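Side-chain contacts in methyltransferase domain-containing protein (Serratia marcescens, PDB 7CLU), which acts as an O-methyltransferase in prodigiosin synthesis, probably transferring the methyl group of S-adenosyl-L-methionine: residues I197-L200 with F206-D209; D221-D226 with D231-G236; F172-S177 with S181-I186. All blocks are in the same frame, centred on the assembly; numbering follows the deposited sequence.

Interaction 1 of 3, residues I197-L200 with F206-D209; sequences ICEL and FLRD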
loop_
_atom_site.group_PDB
_atom_site.type_symbol
_atom_site.label_atom_id
_atom_site.label_comp_id
_atom_site.label_asym_id
_atom_site.label_seq_id
_atom_site.Cartn_x
_atom_site.Cartn_y
_atom_site.Cartn_z
ATOM N N ILE A 197 11.696 14.257 32.388
ATOM C CA ILE A 197 11.296 14.422 31.004
ATOM C C ILE A 197 11.098 15.909 30.748
ATOM O O ILE A 197 10.496 16.603 31.572
ATOM C CB ILE A 197 10.012 13.639 30.695
ATOM C CG1 ILE A 197 10.244 12.135 30.915
ATOM C CG2 ILE A 197 9.548 13.946 29.279
ATOM C CD1 ILE A 197 8.977 11.361 31.084
ATOM N N CYS A 198 11.593 16.391 29.615
ATOM C CA CYS A 198 11.362 17.768 29.175
ATOM C C CYS A 198 10.250 17.793 28.128
ATOM O O CYS A 198 10.377 17.151 27.082
ATOM C CB CYS A 198 12.635 18.376 28.602
ATOM S SG CYS A 198 12.421 20.121 28.166
ATOM N N GLU A 199 9.158 18.514 28.419
ATOM C CA GLU A 199 8.014 18.603 27.516
ATOM C C GLU A 199 7.708 20.061 27.210
ATOM O O GLU A 199 7.994 20.945 28.020
ATOM C CB GLU A 199 6.746 17.968 28.104
ATOM C CG GLU A 199 6.746 16.449 28.122
ATOM C CD GLU A 199 6.965 15.852 26.750
ATOM O OE1 GLU A 199 6.206 16.207 25.821
ATOM O OE2 GLU A 199 7.897 15.036 26.602
ATOM N N LEU A 200 7.107 20.293 26.044
ATOM C CA LEU A 200 6.547 21.600 25.738
ATOM C C LEU A 200 5.574 22.007 26.840
ATOM O O LEU A 200 4.853 21.152 27.368
ATOM C CB LEU A 200 5.815 21.578 24.391
ATOM C CG LEU A 200 6.624 21.525 23.098
ATOM C CD1 LEU A 200 5.673 21.484 21.906
ATOM C CD2 LEU A 200 7.572 22.707 22.996
ATOM N N PHE A 206 -0.332 17.099 31.047
ATOM C CA PHE A 206 -0.923 15.818 30.660
ATOM C C PHE A 206 0.018 14.660 30.986
ATOM O O PHE A 206 -0.391 13.647 31.570
ATOM C CB PHE A 206 -1.273 15.845 29.168
ATOM C CG PHE A 206 -1.699 14.508 28.608
ATOM C CD1 PHE A 206 -2.969 14.006 28.858
ATOM C CD2 PHE A 206 -0.832 13.762 27.822
ATOM C CE1 PHE A 206 -3.362 12.779 28.345
ATOM C CE2 PHE A 206 -1.217 12.534 27.304
ATOM C CZ PHE A 206 -2.483 12.040 27.564
ATOM N N LEU A 207 1.292 14.799 30.615
ATOM C CA LEU A 207 2.277 13.775 30.939
ATOM C C LEU A 207 2.450 13.638 32.450
ATOM O O LEU A 207 2.579 12.519 32.972
ATOM C CB LEU A 207 3.607 14.108 30.259
ATOM C CG LEU A 207 4.743 13.116 30.519
ATOM C CD1 LEU A 207 4.640 11.927 29.576
ATOM C CD2 LEU A 207 6.116 13.788 30.422
ATOM N N ARG A 208 2.441 14.762 33.167
ATOM C CA ARG A 208 2.500 14.708 34.621
ATOM C C ARG A 208 1.346 13.883 35.176
ATOM O O ARG A 208 1.535 13.060 36.085
ATOM C CB ARG A 208 2.485 16.122 35.199
ATOM C CG ARG A 208 3.305 16.286 36.472
ATOM C CD ARG A 208 3.346 17.741 36.931
ATOM N NE ARG A 208 4.553 18.442 36.491
ATOM C CZ ARG A 208 4.577 19.380 35.544
ATOM N NH1 ARG A 208 3.461 19.740 34.924
ATOM N NH2 ARG A 208 5.726 19.962 35.216
ATOM N N ASP A 209 0.147 14.075 34.622
ATOM C CA ASP A 209 -1.014 13.315 35.062
ATOM C C ASP A 209 -0.849 11.834 34.756
ATOM O O ASP A 209 -1.165 10.984 35.597
ATOM C CB ASP A 209 -2.276 13.875 34.404
ATOM C CG ASP A 209 -2.616 15.276 34.900
ATOM O OD1 ASP A 209 -2.197 15.621 36.023
ATOM O OD2 ASP A 209 -3.283 16.039 34.169
#
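Leu207 extends its CG anti to the backbone N (chi1 180°), which carries one branch, CD2, from helix 201-214 to the strand. Glu199 answers with CG beside its own backbone N (chi1 -74°) and a second bend at chi2 (-56°). The aliphatic CG is thereby presented to the leucine, while the carboxylate turns off beyond it. All of the contact on the helix side passes through Leu207 CD2. This methyl lies 3.6 Å from Glu199 CG and equally 3.6 Å from Ile197 CG2, with Ile197 CD1 at 3.8 Å from the same Leu207 CD2. Both branches of the isoleucine therefore lie against the methyl. The leucine and glutamate chains run at about a right angle, and no hydrogen bond joins the segments, so the fit is one of apolar surfaces. All three touching residues are buried. Glu199 binds S-adenosyl-L-homocysteine, and Leu207 CD2 packs against the aliphatic part of that side chain. Both segments belong to the beta-alpha-beta unit of strand 194-199, helix 201-214 and strand 221-224; Leu207 also touches Val222 on the last strand, and Arg208 NH2 hydrogen-bonds to Val222 O.

Interaction 2 of 3, residues D221-D226 with D231-G236; sequences DVVEGD and DLPIGG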
loop_
_atom_site.group_PDB
_atom_site.type_symbol
_atom_site.label_atom_id
_atom_site.label_comp_id
_atom_site.label_asym_id
_atom_site.label_seq_id
_atom_site.Cartn_x
_atom_site.Cartn_y
_atom_site.Cartn_z
ATOM N N ASP A 221 10.589 13.585 37.139
ATOM C CA ASP A 221 10.136 14.967 37.041
ATOM C C ASP A 221 9.781 15.325 35.603
ATOM O O ASP A 221 10.365 14.814 34.643
ATOM C CB ASP A 221 11.206 15.933 37.547
ATOM C CG ASP A 221 11.467 15.794 39.034
ATOM O OD1 ASP A 221 10.501 15.612 39.803
ATOM O OD2 ASP A 221 12.648 15.870 39.431
ATOM N N VAL A 222 8.816 16.226 35.462
ATOM C CA VAL A 222 8.488 16.827 34.178
ATOM C C VAL A 222 8.922 18.278 34.247
ATOM O O VAL A 222 8.446 19.032 35.104
ATOM C CB VAL A 222 6.994 16.710 33.848
ATOM C CG1 VAL A 222 6.732 17.171 32.420
ATOM C CG2 VAL A 222 6.537 15.274 34.035
ATOM N N VAL A 223 9.849 18.658 33.379
ATOM C CA VAL A 223 10.246 20.049 33.251
ATOM C C VAL A 223 9.783 20.564 31.899
ATOM O O VAL A 223 9.556 19.807 30.952
ATOM C CB VAL A 223 11.756 20.243 33.414
ATOM C CG1 VAL A 223 12.200 19.764 34.807
ATOM C CG2 VAL A 223 12.497 19.542 32.293
ATOM N N GLU A 224 9.659 21.876 31.805
ATOM C CA GLU A 224 9.129 22.481 30.600
ATOM C C GLU A 224 10.248 23.132 29.807
ATOM O O GLU A 224 11.230 23.632 30.364
ATOM C CB GLU A 224 8.023 23.471 30.955
ATOM C CG GLU A 224 6.869 22.769 31.665
ATOM C CD GLU A 224 5.807 23.712 32.176
ATOM O OE1 GLU A 224 5.310 23.493 33.303
ATOM O OE2 GLU A 224 5.462 24.663 31.447
ATOM N N GLY A 225 10.112 23.076 28.492
ATOM C CA GLY A 225 11.155 23.568 27.620
ATOM C C GLY A 225 10.768 23.384 26.171
ATOM O O GLY A 225 9.676 22.901 25.845
ATOM N N ASP A 226 11.709 23.746 25.302
ATOM C CA ASP A 226 11.469 23.824 23.863
ATOM C C ASP A 226 12.804 23.594 23.169
ATOM O O ASP A 226 13.699 24.440 23.263
ATOM C CB ASP A 226 10.885 25.190 23.491
ATOM C CG ASP A 226 10.203 25.207 22.125
ATOM O OD1 ASP A 226 10.765 24.675 21.130
ATOM O OD2 ASP A 226 9.096 25.787 22.054
ATOM N N ASP A 231 15.099 26.862 24.690
ATOM C CA ASP A 231 14.816 27.072 26.099
ATOM C C ASP A 231 14.766 25.696 26.773
ATOM O O ASP A 231 13.724 25.047 26.843
ATOM C CB ASP A 231 13.511 27.841 26.237
ATOM C CG ASP A 231 13.028 27.925 27.656
ATOM O OD1 ASP A 231 13.880 27.993 28.570
ATOM O OD2 ASP A 231 11.792 27.924 27.855
ATOM N N LEU A 232 15.915 25.253 27.279
ATOM C CA LEU A 232 16.105 23.884 27.760
ATOM C C LEU A 232 16.714 23.911 29.153
ATOM O O LEU A 232 17.948 24.004 29.292
ATOM C CB LEU A 232 16.987 23.095 26.802
ATOM C CG LEU A 232 16.369 22.887 25.422
ATOM C CD1 LEU A 232 17.416 22.462 24.406
ATOM C CD2 LEU A 232 15.221 21.873 25.504
ATOM N N PRO A 233 15.904 23.835 30.202
ATOM C CA PRO A 233 16.460 23.789 31.567
ATOM C C PRO A 233 16.970 22.391 31.886
ATOM O O PRO A 233 16.416 21.652 32.699
ATOM C CB PRO A 233 15.258 24.190 32.425
ATOM C CG PRO A 233 14.103 23.630 31.700
ATOM C CD PRO A 233 14.434 23.740 30.208
ATOM N N ILE A 234 18.041 22.007 31.205
ATOM C CA ILE A 234 18.529 20.637 31.230
ATOM C C ILE A 234 19.959 20.561 31.766
ATOM O O ILE A 234 20.624 19.545 31.610
ATOM C CB ILE A 234 18.410 19.996 29.834
ATOM C CG1 ILE A 234 19.429 20.593 28.864
ATOM C CG2 ILE A 234 17.005 20.206 29.278
ATOM C CD1 ILE A 234 19.326 20.040 27.437
ATOM N N GLY A 235 20.424 21.625 32.429
ATOM C CA GLY A 235 21.810 21.704 32.879
ATOM C C GLY A 235 22.178 20.744 33.998
ATOM O O GLY A 235 23.359 20.402 34.148
ATOM N N GLY A 236 21.209 20.294 34.780
ATOM C CA GLY A 236 21.545 19.378 35.851
ATOM C C GLY A 236 21.504 17.912 35.460
ATOM O O GLY A 236 21.366 17.058 36.334
#
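The peptide carbonyls of Glu224 and Asp231 are the flat groups that meet the facing segment. The puckered Pro233 ring meets Glu224 O with its CG and CD, both 3.2 Å from that oxygen, and Val223 CG2 approaches Pro233 CG more loosely at 4.4 Å. At the Asp231 carbonyl, Asp226 N donates a hydrogen bond to Asp231 O over 2.9 Å. The bond is bent, with an N-H...O angle of 149°; its donor is tilted 31° from the carbonyl plane. Next to it Gly225 is almost fully extended and has no side chain, which lets its CA come within 3.1 Å of Asp231 O and brings the backbones together. Leu232 sets its CG beside the backbone N (chi1 -65°), and its CD2 lies 3.7 Å from Asp226 O; the side chain also packs on Ile261 and Ala264 of helix 251-264. Pro233 centres an inverse gamma turn, closed by a weak bond from Ile234 N to Leu232 O, which bends the chain away from the strand. Asp226 OD1 is held by Ile228 N and Ser229 N, the first of these bonds closing an Asx turn. Asp226 binds S-adenosyl-L-homocysteine, and these bonds probably help position its carboxylate. A loop folding back here, at the carboxyl end of edge strand 221-224, fits the cofactor-binding rim of a Rossmann-like methyltransferase sheet.

Interaction 3 of 3, residues F172-S177 with S181-I186; sequences FLDIGS and SLPMAI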
loop_
_atom_site.group_PDB
_atom_site.type_symbol
_atom_site.label_atom_id
_atom_site.label_comp_id
_atom_site.label_asym_id
_atom_site.label_seq_id
_atom_site.Cartn_x
_atom_site.Cartn_y
_atom_site.Cartn_z
ATOM N N PHE A 172 19.310 11.524 34.378
ATOM C CA PHE A 172 18.960 11.313 32.989
ATOM C C PHE A 172 17.698 12.101 32.665
ATOM O O PHE A 172 16.744 12.116 33.453
ATOM C CB PHE A 172 18.747 9.832 32.722
ATOM C CG PHE A 172 17.982 9.541 31.471
ATOM C CD1 PHE A 172 18.641 9.385 30.268
ATOM C CD2 PHE A 172 16.606 9.391 31.503
ATOM C CE1 PHE A 172 17.937 9.081 29.109
ATOM C CE2 PHE A 172 15.897 9.098 30.345
ATOM C CZ PHE A 172 16.566 8.937 29.152
ATOM N N LEU A 173 17.700 12.753 31.508
ATOM C CA LEU A 173 16.551 13.518 31.051
ATOM C C LEU A 173 16.210 13.128 29.622
ATOM O O LEU A 173 17.091 13.057 28.761
ATOM C CB LEU A 173 16.815 15.023 31.146
ATOM C CG LEU A 173 15.605 15.889 30.767
ATOM C CD1 LEU A 173 15.476 17.087 31.697
ATOM C CD2 LEU A 173 15.769 16.365 29.350
ATOM N N ASP A 174 14.929 12.887 29.375
ATOM C CA ASP A 174 14.423 12.463 28.076
ATOM C C ASP A 174 13.676 13.636 27.451
ATOM O O ASP A 174 12.688 14.127 28.017
ATOM C CB ASP A 174 13.495 11.256 28.232
ATOM C CG ASP A 174 13.262 10.499 26.925
ATOM O OD1 ASP A 174 14.088 10.588 25.990
ATOM O OD2 ASP A 174 12.231 9.793 26.841
ATOM N N ILE A 175 14.120 14.070 26.283
ATOM C CA ILE A 175 13.526 15.239 25.651
ATOM C C ILE A 175 12.359 14.805 24.777
ATOM O O ILE A 175 12.536 14.060 23.804
ATOM C CB ILE A 175 14.552 16.029 24.832
ATOM C CG1 ILE A 175 15.640 16.593 25.751
ATOM C CG2 ILE A 175 13.827 17.126 24.096
ATOM C CD1 ILE A 175 16.528 17.640 25.109
ATOM N N GLY A 176 11.167 15.288 25.118
ATOM C CA GLY A 176 10.026 15.109 24.245
ATOM C C GLY A 176 9.473 13.705 24.254
ATOM O O GLY A 176 8.909 13.266 23.244
ATOM N N SER A 177 9.669 12.975 25.358
ATOM C CA SER A 177 8.989 11.709 25.625
ATOM C C SER A 177 7.511 11.821 25.280
ATOM O O SER A 177 6.839 12.784 25.660
ATOM C CB SER A 177 9.125 11.338 27.111
ATOM O OG SER A 177 10.233 10.503 27.413
ATOM N N SER A 181 7.624 6.141 28.812
ATOM C CA SER A 181 7.906 4.712 28.840
ATOM C C SER A 181 9.377 4.414 29.080
ATOM O O SER A 181 9.719 3.453 29.786
ATOM C CB SER A 181 7.452 4.092 27.526
ATOM O OG SER A 181 6.057 3.987 27.568
ATOM N N LEU A 182 10.268 5.201 28.475
ATOM C CA LEU A 182 11.687 4.911 28.623
ATOM C C LEU A 182 12.180 5.247 30.023
ATOM O O LEU A 182 12.786 4.371 30.663
ATOM C CB LEU A 182 12.487 5.623 27.534
ATOM C CG LEU A 182 14.007 5.701 27.688
ATOM C CD1 LEU A 182 14.603 4.325 27.787
ATOM C CD2 LEU A 182 14.597 6.484 26.480
ATOM N N PRO A 183 11.953 6.448 30.574
ATOM C CA PRO A 183 12.428 6.682 31.949
ATOM C C PRO A 183 11.728 5.813 32.981
ATOM O O PRO A 183 12.320 5.529 34.027
ATOM C CB PRO A 183 12.168 8.182 32.176
ATOM C CG PRO A 183 11.215 8.583 31.117
ATOM C CD PRO A 183 11.467 7.695 29.951
ATOM N N MET A 184 10.498 5.356 32.724
ATOM C CA MET A 184 9.903 4.352 33.605
ATOM C C MET A 184 10.713 3.057 33.591
ATOM O O MET A 184 11.020 2.491 34.648
ATOM C CB MET A 184 8.446 4.092 33.206
ATOM C CG MET A 184 7.517 5.171 33.691
ATOM S SD MET A 184 5.793 4.994 33.205
ATOM C CE MET A 184 5.931 4.678 31.486
ATOM N N ALA A 185 11.085 2.574 32.399
ATOM C CA ALA A 185 11.857 1.338 32.324
ATOM C C ALA A 185 13.220 1.504 32.987
ATOM O O ALA A 185 13.725 0.573 33.633
ATOM C CB ALA A 185 12.009 0.890 30.872
ATOM N N ILE A 186 13.817 2.696 32.858
ATOM C CA ILE A 186 15.082 2.972 33.530
ATOM C C ILE A 186 14.898 2.904 35.039
ATOM O O ILE A 186 15.633 2.194 35.732
ATOM C CB ILE A 186 15.651 4.331 33.084
ATOM C CG1 ILE A 186 15.916 4.324 31.579
ATOM C CG2 ILE A 186 16.932 4.640 33.832
ATOM C CD1 ILE A 186 16.192 5.712 31.000
#
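Phe172 opens the contact from strand 171-175, its ring standing out toward helix 181-189 with CG anti to the backbone N (chi1 162°). Ile186 CD1 sits over one face of this ring, 3.8 Å from the centroid and 23° off the normal, which meets the geometry of a CH-pi contact. It is displaced toward the rim, where Phe172 CE2 is nearest at 3.5 Å. Pro183 CB lies at the ring's edge, 4.3 Å from Phe172 CE2, while Leu182 CD2 approaches Phe172 CZ obliquely at 4.1 Å. Phe166 adds an edge-to-face partner from outside the two segments. Two residues on, Asp174 points the same way, and its OD1 lies 4.2 Å from Leu182 CD2, the leucine branch that also meets the phenylalanine. Past the strand end, Gly176 turns the chain with a positive phi of 75°, and Ser177 follows. The modelled places of Asp174 OD2 and Ser177 OG, both near Pro183 CD, are doubtful because these two oxygens come too close together. The sequence from Asp174 onward matches the glycine-rich first motif of Rossmann-like methyltransferases, which joins the first strand to the following helix; here strand and helix run nearly antiparallel. No hydrogen bond crosses between them, and every touching residue is buried. The chemistry therefore divides into an aromatic-aliphatic part around Phe172 and a carboxylate lying against hydrocarbon. The hydrogen bond between Asp174 OD1 and His241 ND1 would help pay for burying that carboxylate, if it is charged, and probably limits its rotation.

How the interactions relate
Three adjacent, mutually parallel strands of the mixed sheet tie the contacts together. Interaction 1 lies about 11 Å, centre to centre, from each of the others, while interactions 2 and 3 are about 13 Å apart. Strand 194-199 is the link: Cys198 N lies 3.0 Å from Asp174 O on one side, and Ile197 O lies 2.8 Å from Val223 N on the other, both probable hydrogen bonds. Interactions 2 and 3 touch directly where Val223 CG2 meets Leu173 CD1 at 3.9 Å. Glu199 of interaction 1 and Asp226 of interaction 2 both bind S-adenosyl-L-homocysteine, and the side chain of Ser177 in interaction 3 comes within about 4 Å of that of Glu199.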